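Local coordinates for protein SUMO-1 cysteine protease S273R (PDB 6LJB) that probably cleaves the viral polyprotein precursors pp220 and pp62 into core-shell proteins as a cysteine protease, and probably dampens host pyroptosis and cGAS-STING signalling, at residues A[108-113]-A[122-127]; A[115-120]-A[195-200]; A[155-160]-A[170-175]; A[14-19]-A[98-103]. All coordinates share one frame; numbering follows the deposited sequence.

Interaction 1: residues A[108-113]-A[122-127]; sequences FNCPFS and YKFNQV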
loop_
_atom_site.group_PDB
_atom_site.type_symbol
_atom_site.label_atom_id
_atom_site.label_comp_id
_atom_site.label_asym_id
_atom_site.label_seq_id
_atom_site.Cartn_x
_atom_site.Cartn_y
_atom_site.Cartn_z
ATOM N N PHE A 108 -1.662 9.963 -2.859
ATOM C CA PHE A 108 -3.082 9.892 -2.542
ATOM C C PHE A 108 -3.502 8.431 -2.467
ATOM O O PHE A 108 -3.399 7.699 -3.459
ATOM C CB PHE A 108 -3.915 10.638 -3.583
ATOM C CG PHE A 108 -5.341 10.866 -3.167
ATOM C CD1 PHE A 108 -6.318 9.922 -3.439
ATOM C CD2 PHE A 108 -5.703 12.023 -2.499
ATOM C CE1 PHE A 108 -7.630 10.131 -3.054
ATOM C CE2 PHE A 108 -7.012 12.237 -2.112
ATOM C CZ PHE A 108 -7.977 11.290 -2.390
ATOM N N ASN A 109 -3.892 8.012 -1.264
ATOM C CA ASN A 109 -4.295 6.612 -0.982
ATOM C C ASN A 109 -5.805 6.474 -1.173
ATOM O O ASN A 109 -6.532 6.531 -0.170
ATOM C CB ASN A 109 -3.896 6.212 0.438
ATOM C CG ASN A 109 -4.265 7.260 1.465
ATOM O OD1 ASN A 109 -3.972 8.438 1.288
ATOM N ND2 ASN A 109 -4.909 6.842 2.539
ATOM N N CYS A 110 -6.248 6.301 -2.417
ATOM C CA CYS A 110 -7.693 6.113 -2.689
ATOM C C CYS A 110 -8.119 4.761 -2.114
ATOM O O CYS A 110 -7.433 3.763 -2.392
ATOM C CB CYS A 110 -7.956 6.116 -4.188
ATOM S SG CYS A 110 -9.704 5.922 -4.615
ATOM N N PRO A 111 -9.252 4.669 -1.385
ATOM C CA PRO A 111 -9.723 3.399 -0.833
ATOM C C PRO A 111 -10.097 2.409 -1.947
ATOM O O PRO A 111 -10.516 2.825 -3.007
ATOM C CB PRO A 111 -10.935 3.766 0.038
ATOM C CG PRO A 111 -11.342 5.147 -0.418
ATOM C CD PRO A 111 -10.093 5.791 -0.979
ATOM N N PHE A 112 -9.995 1.114 -1.651
ATOM C CA PHE A 112 -10.241 0.055 -2.661
ATOM C C PHE A 112 -11.645 0.203 -3.255
ATOM O O PHE A 112 -12.609 0.493 -2.525
ATOM C CB PHE A 112 -10.165 -1.321 -2.001
ATOM C CG PHE A 112 -11.513 -1.873 -1.616
ATOM C CD1 PHE A 112 -12.262 -2.600 -2.523
ATOM C CD2 PHE A 112 -12.047 -1.633 -0.363
ATOM C CE1 PHE A 112 -13.509 -3.090 -2.179
ATOM C CE2 PHE A 112 -13.295 -2.125 -0.020
ATOM C CZ PHE A 112 -14.023 -2.853 -0.928
ATOM N N SER A 113 -11.748 -0.020 -4.565
ATOM C CA SER A 113 -13.056 0.076 -5.257
ATOM C C SER A 113 -13.355 -1.226 -6.004
ATOM O O SER A 113 -12.406 -1.951 -6.342
ATOM C CB SER A 113 -13.089 1.260 -6.188
ATOM O OG SER A 113 -14.256 1.246 -6.990
ATOM N N TYR A 122 -18.401 4.782 -5.195
ATOM C CA TYR A 122 -17.073 4.466 -4.692
ATOM C C TYR A 122 -16.228 5.727 -4.754
ATOM O O TYR A 122 -16.323 6.494 -5.717
ATOM C CB TYR A 122 -16.401 3.347 -5.501
ATOM C CG TYR A 122 -16.819 1.952 -5.098
ATOM C CD1 TYR A 122 -16.126 1.257 -4.117
ATOM C CD2 TYR A 122 -17.902 1.328 -5.701
ATOM C CE1 TYR A 122 -16.498 -0.021 -3.748
ATOM C CE2 TYR A 122 -18.285 0.051 -5.336
ATOM C CZ TYR A 122 -17.580 -0.619 -4.358
ATOM O OH TYR A 122 -17.957 -1.890 -3.988
ATOM N N LYS A 123 -15.409 5.941 -3.721
ATOM C CA LYS A 123 -14.513 7.095 -3.704
ATOM C C LYS A 123 -13.649 7.148 -4.956
ATOM O O LYS A 123 -13.284 8.235 -5.416
ATOM C CB LYS A 123 -13.633 7.052 -2.451
ATOM C CG LYS A 123 -12.702 8.243 -2.282
ATOM C CD LYS A 123 -13.462 9.503 -1.901
ATOM C CE LYS A 123 -12.507 10.637 -1.563
ATOM N NZ LYS A 123 -11.566 10.258 -0.472
ATOM N N PHE A 124 -13.335 5.985 -5.530
ATOM C CA PHE A 124 -12.518 5.925 -6.737
ATOM C C PHE A 124 -13.176 6.672 -7.892
ATOM O O PHE A 124 -12.523 7.449 -8.597
ATOM C CB PHE A 124 -12.264 4.463 -7.100
ATOM C CG PHE A 124 -11.578 4.265 -8.417
ATOM C CD1 PHE A 124 -10.209 4.424 -8.531
ATOM C CD2 PHE A 124 -12.300 3.887 -9.537
ATOM C CE1 PHE A 124 -9.574 4.230 -9.742
ATOM C CE2 PHE A 124 -11.673 3.690 -10.750
ATOM C CZ PHE A 124 -10.306 3.860 -10.851
ATOM N N ASN A 125 -14.472 6.449 -8.101
ATOM C CA ASN A 125 -15.184 7.106 -9.190
ATOM C C ASN A 125 -15.630 8.520 -8.843
ATOM O O ASN A 125 -16.093 9.241 -9.733
ATOM C CB ASN A 125 -16.400 6.269 -9.602
ATOM C CG ASN A 125 -16.910 6.624 -10.986
ATOM O OD1 ASN A 125 -16.195 7.226 -11.788
ATOM N ND2 ASN A 125 -18.150 6.247 -11.276
ATOM N N GLN A 126 -15.495 8.940 -7.585
ATOM C CA GLN A 126 -15.936 10.266 -7.174
ATOM C C GLN A 126 -14.814 11.292 -7.121
ATOM O O GLN A 126 -15.101 12.494 -7.115
ATOM C CB GLN A 126 -16.617 10.201 -5.802
ATOM C CG GLN A 126 -17.796 9.249 -5.748
ATOM C CD GLN A 126 -18.772 9.459 -6.889
ATOM O OE1 GLN A 126 -19.092 8.526 -7.625
ATOM N NE2 GLN A 126 -19.255 10.688 -7.037
ATOM N N VAL A 127 -13.552 10.857 -7.085
ATOM C CA VAL A 127 -12.454 11.813 -7.013
ATOM C C VAL A 127 -12.352 12.598 -8.317
ATOM O O VAL A 127 -12.773 12.152 -9.392
ATOM C CB VAL A 127 -11.122 11.116 -6.690
ATOM C CG1 VAL A 127 -11.157 10.506 -5.297
ATOM C CG2 VAL A 127 -10.799 10.065 -7.742
#
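Cys110 points its thiol at the backbone of the turn opposite, SG lying 3.5 Å from Phe124 CA, and from there it meets the Phe124 ring at its edge, 85° off the ring normal. In this sulfur-aromatic contact, with SG anti to the backbone N (chi1 -179°), the thiol extends toward the helix. Beside it the Pro111 ring crosses the root of the Lys123 side chain, CG resting 3.6 Å from Lys123 CB. The lysine then bends twice and carries NZ past the end of the Phe108 ring to the carbonyl oxygen of Leu138, its polar partner. Here an edge strand of the Ulp1-like protease sheet, 107-109, runs out into a loop that is packed against the short helix 123-126, whose own backbone bonds are weak, with no hydrogen bond between the two segments. Farther along, Ser113 is wedged between two aromatic side chains: its CB is 3.4 Å from Phe124 CB, while its OG sits 3.3 Å from Tyr122 CG. The Tyr122 ring turns its edge to the carbonyl oxygen of Phe112. At the other end Phe108 and Val127 approach from opposite directions, Phe108 CE1 4.2 Å from Val127 CG1. The ring of Phe124 itself leads away from this loop and stacks on Trp200.

Interaction 2: residues A[115-120]-A[195-200]; sequences MDFERI and GPVIRW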
loop_
_atom_site.group_PDB
_atom_site.type_symbol
_atom_site.label_atom_id
_atom_site.label_comp_id
_atom_site.label_asym_id
_atom_site.label_seq_id
_atom_site.Cartn_x
_atom_site.Cartn_y
_atom_site.Cartn_z
ATOM N N MET A 115 -15.597 -3.230 -9.251
ATOM C CA MET A 115 -15.782 -2.955 -10.670
ATOM C C MET A 115 -17.170 -2.405 -10.987
ATOM O O MET A 115 -17.506 -2.248 -12.167
ATOM C CB MET A 115 -15.514 -4.220 -11.488
ATOM C CG MET A 115 -14.963 -3.947 -12.877
ATOM S SD MET A 115 -13.633 -2.730 -12.842
ATOM C CE MET A 115 -12.364 -3.617 -11.943
ATOM N N ASP A 116 -17.972 -2.101 -9.968
ATOM C CA ASP A 116 -19.325 -1.594 -10.149
ATOM C C ASP A 116 -19.420 -0.086 -9.934
ATOM O O ASP A 116 -20.522 0.433 -9.731
ATOM C CB ASP A 116 -20.285 -2.310 -9.198
ATOM C CG ASP A 116 -20.057 -3.808 -9.156
ATOM O OD1 ASP A 116 -20.104 -4.450 -10.224
ATOM O OD2 ASP A 116 -19.823 -4.340 -8.050
ATOM N N PHE A 117 -18.292 0.628 -9.982
ATOM C CA PHE A 117 -18.282 2.026 -9.566
ATOM C C PHE A 117 -19.087 2.940 -10.484
ATOM O O PHE A 117 -19.356 4.083 -10.100
ATOM C CB PHE A 117 -16.842 2.539 -9.445
ATOM C CG PHE A 117 -16.040 2.442 -10.714
ATOM C CD1 PHE A 117 -16.124 3.428 -11.683
ATOM C CD2 PHE A 117 -15.175 1.379 -10.922
ATOM C CE1 PHE A 117 -15.380 3.349 -12.841
ATOM C CE2 PHE A 117 -14.426 1.295 -12.081
ATOM C CZ PHE A 117 -14.528 2.283 -13.039
ATOM N N GLU A 118 -19.478 2.477 -11.672
ATOM C CA GLU A 118 -20.361 3.271 -12.518
ATOM C C GLU A 118 -21.813 3.212 -12.063
ATOM O O GLU A 118 -22.610 4.067 -12.465
ATOM C CB GLU A 118 -20.265 2.813 -13.973
ATOM C CG GLU A 118 -18.996 3.249 -14.677
ATOM C CD GLU A 118 -19.046 2.993 -16.169
ATOM O OE1 GLU A 118 -19.931 2.231 -16.614
ATOM O OE2 GLU A 118 -18.204 3.557 -16.899
ATOM N N ARG A 119 -22.173 2.225 -11.242
ATOM C CA ARG A 119 -23.530 2.089 -10.736
ATOM C C ARG A 119 -23.612 2.089 -9.218
ATOM O O ARG A 119 -24.723 2.133 -8.677
ATOM C CB ARG A 119 -24.173 0.802 -11.279
ATOM C CG ARG A 119 -23.964 0.603 -12.774
ATOM C CD ARG A 119 -24.516 -0.727 -13.262
ATOM N NE ARG A 119 -24.069 -1.851 -12.445
ATOM C CZ ARG A 119 -24.873 -2.581 -11.679
ATOM N NH1 ARG A 119 -26.170 -2.311 -11.633
ATOM N NH2 ARG A 119 -24.382 -3.585 -10.965
ATOM N N ILE A 120 -22.480 2.039 -8.519
ATOM C CA ILE A 120 -22.430 2.070 -7.063
ATOM C C ILE A 120 -21.397 3.108 -6.649
ATOM O O ILE A 120 -20.328 3.211 -7.262
ATOM C CB ILE A 120 -22.085 0.684 -6.476
ATOM C CG1 ILE A 120 -23.200 -0.319 -6.781
ATOM C CG2 ILE A 120 -21.838 0.770 -4.977
ATOM C CD1 ILE A 120 -22.921 -1.717 -6.273
ATOM N N GLY A 195 -14.445 -2.030 -19.386
ATOM C CA GLY A 195 -15.052 -0.802 -19.850
ATOM C C GLY A 195 -15.058 0.348 -18.858
ATOM O O GLY A 195 -14.610 1.455 -19.171
ATOM N N PRO A 196 -15.591 0.120 -17.651
ATOM C CA PRO A 196 -15.633 1.219 -16.665
ATOM C C PRO A 196 -14.270 1.816 -16.354
ATOM O O PRO A 196 -14.114 3.044 -16.392
ATOM C CB PRO A 196 -16.271 0.551 -15.440
ATOM C CG PRO A 196 -17.118 -0.528 -16.012
ATOM C CD PRO A 196 -16.351 -1.056 -17.190
ATOM N N VAL A 197 -13.274 0.984 -16.038
ATOM C CA VAL A 197 -11.923 1.496 -15.823
ATOM C C VAL A 197 -11.394 2.135 -17.099
ATOM O O VAL A 197 -10.708 3.165 -17.061
ATOM C CB VAL A 197 -10.996 0.371 -15.325
ATOM C CG1 VAL A 197 -9.571 0.882 -15.162
ATOM C CG2 VAL A 197 -11.506 -0.192 -14.014
ATOM N N ILE A 198 -11.717 1.539 -18.249
ATOM C CA ILE A 198 -11.320 2.098 -19.536
ATOM C C ILE A 198 -11.914 3.488 -19.728
ATOM O O ILE A 198 -11.282 4.367 -20.327
ATOM C CB ILE A 198 -11.723 1.125 -20.667
ATOM C CG1 ILE A 198 -10.922 -0.178 -20.564
ATOM C CG2 ILE A 198 -11.601 1.771 -22.042
ATOM C CD1 ILE A 198 -11.432 -1.284 -21.463
ATOM N N ARG A 199 -13.121 3.724 -19.204
ATOM C CA ARG A 199 -13.710 5.057 -19.273
ATOM C C ARG A 199 -13.224 5.957 -18.146
ATOM O O ARG A 199 -13.131 7.176 -18.332
ATOM C CB ARG A 199 -15.235 4.968 -19.241
ATOM C CG ARG A 199 -15.864 4.622 -20.575
ATOM C CD ARG A 199 -17.381 4.611 -20.486
ATOM N NE ARG A 199 -17.869 3.547 -19.614
ATOM C CZ ARG A 199 -18.104 2.303 -20.018
ATOM N NH1 ARG A 199 -17.895 1.963 -21.282
ATOM N NH2 ARG A 199 -18.547 1.398 -19.157
ATOM N N TRP A 200 -12.924 5.385 -16.977
ATOM C CA TRP A 200 -12.423 6.189 -15.867
ATOM C C TRP A 200 -11.086 6.828 -16.216
ATOM O O TRP A 200 -10.873 8.020 -15.972
ATOM C CB TRP A 200 -12.299 5.326 -14.609
ATOM C CG TRP A 200 -11.826 6.079 -13.401
ATOM C CD1 TRP A 200 -12.602 6.664 -12.443
ATOM C CD2 TRP A 200 -10.467 6.326 -13.021
ATOM N NE1 TRP A 200 -11.811 7.259 -11.490
ATOM C CE2 TRP A 200 -10.496 7.066 -11.822
ATOM C CE3 TRP A 200 -9.228 5.991 -13.576
ATOM C CZ2 TRP A 200 -9.336 7.478 -11.170
ATOM C CZ3 TRP A 200 -8.077 6.402 -12.929
ATOM C CH2 TRP A 200 -8.139 7.137 -11.739
#
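Glu118 OE2 is gripped by two nitrogens of one guanidinium group. The stronger bond comes from Arg199 NE at 2.7 Å from Glu118 OE2; it is fairly straight (160°), lies in the guanidinium plane and uses the syn lone pair of the oxygen. A weak second bond to OE2 comes from Arg199 NH2, which also reaches Glu118 OE1 at 3.0 Å. The arginine thus holds the carboxylate side-on, although the two planes are turned 37° apart, and the carbonyl oxygen of Gly195 lies over one guanidinium face. This two-pronged salt bridge fastens the irregular loop 115-120 to the first turn of helix 195-208, which in the Ulp1-like catalytic domain packs against the central sheet. Under the bridge the contact becomes apolar. Phe117 drives the end of its ring at the helix, CZ 3.4 Å from Pro196 CB, and meets Val197 N at the ring edge. Its CG sits between the backbone N and the carbonyl carbon (chi1 59°), which turns the ring toward the helix. Trp200 borders it obliquely, and its NE1 is bonded to the carbonyl oxygen of Phe124. On the flank nearer the presumed catalytic His168, Met115 curls round to set SD 3.5 Å from Val197 CG2.

Interaction 3: residues A[155-160]-A[170-175]; sequences CVLNTD and VAIFVD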
loop_
_atom_site.group_PDB
_atom_site.type_symbol
_atom_site.label_atom_id
_atom_site.label_comp_id
_atom_site.label_asym_id
_atom_site.label_seq_id
_atom_site.Cartn_x
_atom_site.Cartn_y
_atom_site.Cartn_z
ATOM N N CYS A 155 -4.606 3.360 -6.407
ATOM C CA CYS A 155 -5.785 2.613 -5.999
ATOM C C CYS A 155 -5.659 1.178 -6.486
ATOM O O CYS A 155 -4.994 0.904 -7.490
ATOM C CB CYS A 155 -7.074 3.241 -6.541
ATOM S SG CYS A 155 -8.590 2.461 -5.942
ATOM N N VAL A 156 -6.303 0.265 -5.765
ATOM C CA VAL A 156 -6.322 -1.151 -6.111
ATOM C C VAL A 156 -7.776 -1.595 -6.183
ATOM O O VAL A 156 -8.529 -1.426 -5.216
ATOM C CB VAL A 156 -5.540 -2.006 -5.101
ATOM C CG1 VAL A 156 -5.601 -3.471 -5.493
ATOM C CG2 VAL A 156 -4.096 -1.538 -5.013
ATOM N N LEU A 157 -8.169 -2.162 -7.319
ATOM C CA LEU A 157 -9.545 -2.563 -7.562
ATOM C C LEU A 157 -9.655 -4.076 -7.693
ATOM O O LEU A 157 -8.672 -4.781 -7.939
ATOM C CB LEU A 157 -10.102 -1.902 -8.830
ATOM C CG LEU A 157 -10.473 -0.418 -8.794
ATOM C CD1 LEU A 157 -9.241 0.469 -8.891
ATOM C CD2 LEU A 157 -11.460 -0.093 -9.906
ATOM N N ASN A 158 -10.879 -4.567 -7.525
ATOM C CA ASN A 158 -11.213 -5.967 -7.744
ATOM C C ASN A 158 -11.973 -6.090 -9.057
ATOM O O ASN A 158 -12.949 -5.370 -9.284
ATOM C CB ASN A 158 -12.053 -6.516 -6.589
ATOM C CG ASN A 158 -12.272 -8.019 -6.679
ATOM O OD1 ASN A 158 -11.996 -8.645 -7.703
ATOM N ND2 ASN A 158 -12.779 -8.602 -5.601
ATOM N N THR A 159 -11.526 -7.006 -9.914
ATOM C CA THR A 159 -12.145 -7.215 -11.223
ATOM C C THR A 159 -13.417 -8.056 -11.154
ATOM O O THR A 159 -13.623 -8.947 -11.981
ATOM C CB THR A 159 -11.129 -7.850 -12.170
ATOM O OG1 THR A 159 -10.549 -9.004 -11.548
ATOM C CG2 THR A 159 -10.028 -6.856 -12.512
ATOM N N ASP A 160 -14.280 -7.790 -10.180
ATOM C CA ASP A 160 -15.551 -8.496 -10.059
ATOM C C ASP A 160 -16.577 -7.643 -9.321
ATOM O O ASP A 160 -16.403 -6.433 -9.177
ATOM C CB ASP A 160 -15.363 -9.833 -9.339
ATOM C CG ASP A 160 -16.677 -10.544 -9.077
ATOM O OD1 ASP A 160 -17.422 -10.796 -10.049
ATOM O OD2 ASP A 160 -16.965 -10.854 -7.902
ATOM N N VAL A 170 -6.240 -5.584 -9.091
ATOM C CA VAL A 170 -5.499 -4.844 -10.103
ATOM C C VAL A 170 -5.209 -3.456 -9.550
ATOM O O VAL A 170 -5.904 -2.958 -8.664
ATOM C CB VAL A 170 -6.257 -4.744 -11.445
ATOM C CG1 VAL A 170 -6.441 -6.125 -12.056
ATOM C CG2 VAL A 170 -7.597 -4.055 -11.245
ATOM N N ALA A 171 -4.169 -2.827 -10.091
ATOM C CA ALA A 171 -3.653 -1.575 -9.557
ATOM C C ALA A 171 -3.889 -0.423 -10.525
ATOM O O ALA A 171 -3.803 -0.591 -11.745
ATOM C CB ALA A 171 -2.156 -1.690 -9.251
ATOM N N ILE A 172 -4.189 0.748 -9.965
ATOM C CA ILE A 172 -4.296 1.998 -10.708
ATOM C C ILE A 172 -3.290 2.976 -10.121
ATOM O O ILE A 172 -3.281 3.209 -8.906
ATOM C CB ILE A 172 -5.721 2.580 -10.650
ATOM C CG1 ILE A 172 -6.634 1.870 -11.650
ATOM C CG2 ILE A 172 -5.701 4.082 -10.916
ATOM C CD1 ILE A 172 -6.287 2.149 -13.099
ATOM N N PHE A 173 -2.438 3.538 -10.975
ATOM C CA PHE A 173 -1.449 4.518 -10.552
ATOM C C PHE A 173 -1.459 5.690 -11.520
ATOM O O PHE A 173 -1.426 5.495 -12.739
ATOM C CB PHE A 173 -0.046 3.905 -10.475
ATOM C CG PHE A 173 0.949 4.766 -9.748
ATOM C CD1 PHE A 173 1.001 4.767 -8.364
ATOM C CD2 PHE A 173 1.831 5.574 -10.447
ATOM C CE1 PHE A 173 1.913 5.557 -7.688
ATOM C CE2 PHE A 173 2.745 6.369 -9.777
ATOM C CZ PHE A 173 2.787 6.359 -8.396
ATOM N N VAL A 174 -1.505 6.902 -10.974
ATOM C CA VAL A 174 -1.503 8.134 -11.754
ATOM C C VAL A 174 -0.272 8.930 -11.346
ATOM O O VAL A 174 -0.166 9.376 -10.197
ATOM C CB VAL A 174 -2.786 8.950 -11.544
ATOM C CG1 VAL A 174 -2.727 10.246 -12.337
ATOM C CG2 VAL A 174 -4.006 8.129 -11.939
ATOM N N ASP A 175 0.657 9.108 -12.282
ATOM C CA ASP A 175 1.907 9.815 -12.030
ATOM C C ASP A 175 1.767 11.239 -12.557
ATOM O O ASP A 175 1.640 11.450 -13.766
ATOM C CB ASP A 175 3.079 9.091 -12.690
ATOM C CG ASP A 175 4.424 9.530 -12.144
ATOM O OD1 ASP A 175 4.503 10.621 -11.542
ATOM O OD2 ASP A 175 5.408 8.781 -12.322
#
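Cys155 and Ile172 exchange two backbone hydrogen bonds, the shorter running nearly straight (165°) from Ile172 N to Cys155 O at 2.6 Å. Leu157 and Val170 form a second such pair, with Leu157 N and Val170 N each 2.8 Å from the other residue's carbonyl oxygen. Between them Val156 faces Ala171 in a non-hydrogen-bonded pair, where weaker CA-H...O contacts fill in: Val156 CA lies 3.2 Å from Val170 O. The register is that of an antiparallel hairpin, strands 152-158 and 169-175, in the central sheet of the Ulp1-like protease. Its connecting loop leads directly to His168, and Val170 also touches Asn187, both inferred to belong to the active site.

Apolar contacts gather on the face bearing Cys155, Leu157, Val170 and Ile172, where helix 195-208 packs on Leu157 and Ile172. There Leu157 CD1 lies 4.0 Å from Ile172 CG1, the two chains crossing at a slant. Val156 and Ala171 point to the other face, where Val156 packs on helix 232-244. Past the strand end, Thr159 holds CG2 anti to its carbonyl carbon, which lays the methyl across Val170, 3.7 Å from Val170 CG1.

Interaction 4: residues A[14-19]-A[98-103]; sequences CAEHIT and QRWAIK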
loop_
_atom_site.group_PDB
_atom_site.type_symbol
_atom_site.label_atom_id
_atom_site.label_comp_id
_atom_site.label_asym_id
_atom_site.label_seq_id
_atom_site.Cartn_x
_atom_site.Cartn_y
_atom_site.Cartn_z
ATOM N N CYS A 14 8.816 -2.803 11.064
ATOM C CA CYS A 14 8.583 -1.410 11.412
ATOM C C CYS A 14 7.844 -0.703 10.282
ATOM O O CYS A 14 7.989 -1.047 9.106
ATOM C CB CYS A 14 9.902 -0.687 11.687
ATOM S SG CYS A 14 10.996 -1.429 12.923
ATOM N N ALA A 15 7.040 0.291 10.649
ATOM C CA ALA A 15 6.372 1.103 9.643
ATOM C C ALA A 15 7.403 1.818 8.779
ATOM O O ALA A 15 8.491 2.176 9.239
ATOM C CB ALA A 15 5.436 2.113 10.303
ATOM N N GLU A 16 7.051 2.024 7.508
ATOM C CA GLU A 16 8.021 2.538 6.547
ATOM C C GLU A 16 8.476 3.951 6.893
ATOM O O GLU A 16 9.596 4.342 6.547
ATOM C CB GLU A 16 7.435 2.507 5.135
ATOM C CG GLU A 16 6.888 1.153 4.701
ATOM C CD GLU A 16 5.461 0.922 5.165
ATOM O OE1 GLU A 16 4.863 1.857 5.735
ATOM O OE2 GLU A 16 4.939 -0.195 4.961
ATOM N N HIS A 17 7.631 4.728 7.575
ATOM C CA HIS A 17 7.959 6.129 7.809
ATOM C C HIS A 17 8.927 6.316 8.970
ATOM O O HIS A 17 9.670 7.305 8.991
ATOM C CB HIS A 17 6.685 6.942 8.045
ATOM C CG HIS A 17 5.888 6.502 9.233
ATOM N ND1 HIS A 17 4.934 5.510 9.163
ATOM C CD2 HIS A 17 5.892 6.930 10.517
ATOM C CE1 HIS A 17 4.387 5.343 10.354
ATOM N NE2 HIS A 17 4.953 6.191 11.194
ATOM N N ILE A 18 8.899 5.403 9.943
ATOM C CA ILE A 18 9.801 5.535 11.125
ATOM C C ILE A 18 11.218 5.116 10.720
ATOM O O ILE A 18 11.423 3.929 10.417
ATOM C CB ILE A 18 9.272 4.742 12.340
ATOM C CG1 ILE A 18 9.533 3.239 12.217
ATOM C CG2 ILE A 18 7.804 5.039 12.593
ATOM C CD1 ILE A 18 10.847 2.795 12.801
ATOM N N THR A 19 12.147 6.074 10.661
ATOM C CA THR A 19 13.554 5.754 10.297
ATOM C C THR A 19 14.349 5.425 11.569
ATOM O O THR A 19 15.334 6.129 11.852
ATOM C CB THR A 19 14.160 6.871 9.438
ATOM O OG1 THR A 19 15.323 6.360 8.787
ATOM C CG2 THR A 19 14.495 8.116 10.229
ATOM N N GLN A 98 -2.693 3.411 3.242
ATOM C CA GLN A 98 -2.769 4.425 4.288
ATOM C C GLN A 98 -1.408 4.639 4.938
ATOM O O GLN A 98 -0.988 5.777 5.168
ATOM C CB GLN A 98 -3.809 4.026 5.335
ATOM C CG GLN A 98 -5.252 4.133 4.869
ATOM C CD GLN A 98 -6.221 3.482 5.837
ATOM O OE1 GLN A 98 -5.817 2.944 6.868
ATOM N NE2 GLN A 98 -7.507 3.525 5.509
ATOM N N ARG A 99 -0.705 3.546 5.245
ATOM C CA ARG A 99 0.639 3.669 5.798
ATOM C C ARG A 99 1.602 4.259 4.777
ATOM O O ARG A 99 2.517 5.007 5.138
ATOM C CB ARG A 99 1.130 2.307 6.287
ATOM C CG ARG A 99 0.618 1.936 7.668
ATOM C CD ARG A 99 0.691 0.441 7.915
ATOM N NE ARG A 99 0.306 0.103 9.282
ATOM C CZ ARG A 99 -0.950 0.048 9.714
ATOM N NH1 ARG A 99 -1.953 0.312 8.889
ATOM N NH2 ARG A 99 -1.203 -0.269 10.977
ATOM N N TRP A 100 1.409 3.936 3.497
ATOM C CA TRP A 100 2.216 4.536 2.442
ATOM C C TRP A 100 1.840 5.986 2.179
ATOM O O TRP A 100 2.606 6.696 1.521
ATOM C CB TRP A 100 2.091 3.725 1.152
ATOM C CG TRP A 100 2.679 2.349 1.247
ATOM C CD1 TRP A 100 3.352 1.814 2.309
ATOM C CD2 TRP A 100 2.644 1.332 0.240
ATOM N NE1 TRP A 100 3.738 0.527 2.024
ATOM C CE2 TRP A 100 3.317 0.207 0.760
ATOM C CE3 TRP A 100 2.112 1.262 -1.050
ATOM C CZ2 TRP A 100 3.470 -0.971 0.034
ATOM C CZ3 TRP A 100 2.264 0.090 -1.769
ATOM C CH2 TRP A 100 2.935 -1.011 -1.224
ATOM N N ALA A 101 0.795 6.498 2.818
ATOM C CA ALA A 101 0.544 7.945 2.639
ATOM C C ALA A 101 1.379 8.721 3.671
ATOM O O ALA A 101 1.528 9.936 3.507
ATOM C CB ALA A 101 -0.927 8.246 2.753
ATOM N N ILE A 102 1.838 8.038 4.727
ATOM C CA ILE A 102 2.634 8.650 5.838
ATOM C C ILE A 102 4.052 9.093 5.437
ATOM O O ILE A 102 4.400 10.242 5.743
ATOM C CB ILE A 102 2.693 7.697 7.045
ATOM C CG1 ILE A 102 1.307 7.455 7.648
ATOM C CG2 ILE A 102 3.679 8.217 8.077
ATOM C CD1 ILE A 102 1.269 6.337 8.656
ATOM N N LYS A 103 4.813 8.247 4.737
ATOM C CA LYS A 103 6.232 8.552 4.387
ATOM C C LYS A 103 6.259 9.388 3.106
ATOM O O LYS A 103 6.962 10.407 3.046
ATOM C CB LYS A 103 6.990 7.226 4.256
ATOM C CG LYS A 103 8.189 7.201 3.322
ATOM C CD LYS A 103 8.762 5.810 3.194
ATOM C CE LYS A 103 9.574 5.586 1.937
ATOM N NZ LYS A 103 11.000 5.930 2.130
HETATM O O HOH W 1 4.555 4.633 6.465
#
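Glu16 folds back over helix 90-103, and a single water ties its carboxylate to the helix. That water donates to Glu16 OE1 (2.9 Å) and to the carbonyl oxygen of Arg99, the latter at a doubtfully short modelled distance, and it also bonds His17 ND1 at 2.9 Å, lying at the edge of the imidazole in its plane. The close-knit part of the contact is here, where Glu16 meets the buried Trp100 and Arg99. The bend at chi2 (84°) sends the glutamate's other oxygen toward the indole: Trp100 NE1 gives Glu16 OE2 a weak hydrogen bond of 3.3 Å, bent to 140°, with the carboxylate standing at 81° to the ring plane. Trp100 also forms a cation-pi pair with Arg241, which touches Glu16 as well. The contact thus docks an irregular N-terminal loop, held by the Cys14-Cys24 disulfide, on the C-terminal part of a helix that leads into strand 107-109 of the catalytic fold, away from the active site. Arg99 keeps its guanidinium for the carbonyl oxygens of Phe76 and Glu95; of its side chain, CB comes nearest Glu16, 3.8 Å from OE1. Ile102 sets its CG2 methyl over one face of the His17 ring, a CH-pi arrangement whose modelled closeness is doubtful. The looser rim lies at the outer side of His17 and at Lys103, whose CB is 3.8 Å from His17 CB before its amino group turns off elsewhere.

From the N terminus, interaction 4 comes first: it closes a long loop, nearly half of it helical, by bringing 14-19 onto helix 90-103, and it is complete before the others begin. That helix runs on into strand 107-109, where interaction 1 closes a short loop between 108-113 and 122-127. Interaction 2 crosses it, since 115-120 lies between the two segments of interaction 1 but pairs with the distant 195-200; Asn125 and Phe124 bond to Phe117 and Trp200, respectively. Within the span of interaction 2 lies the hairpin of interaction 3, whose strand 152-158 neighbours strand 107-109. Interactions 1 to 3 bind sheet, loop and helix 195-208 together. Interaction 4 lies across the chain's centre from interactions 2 and 3, but touches interaction 1 where Asn109 packs on Gln98 and Ala101.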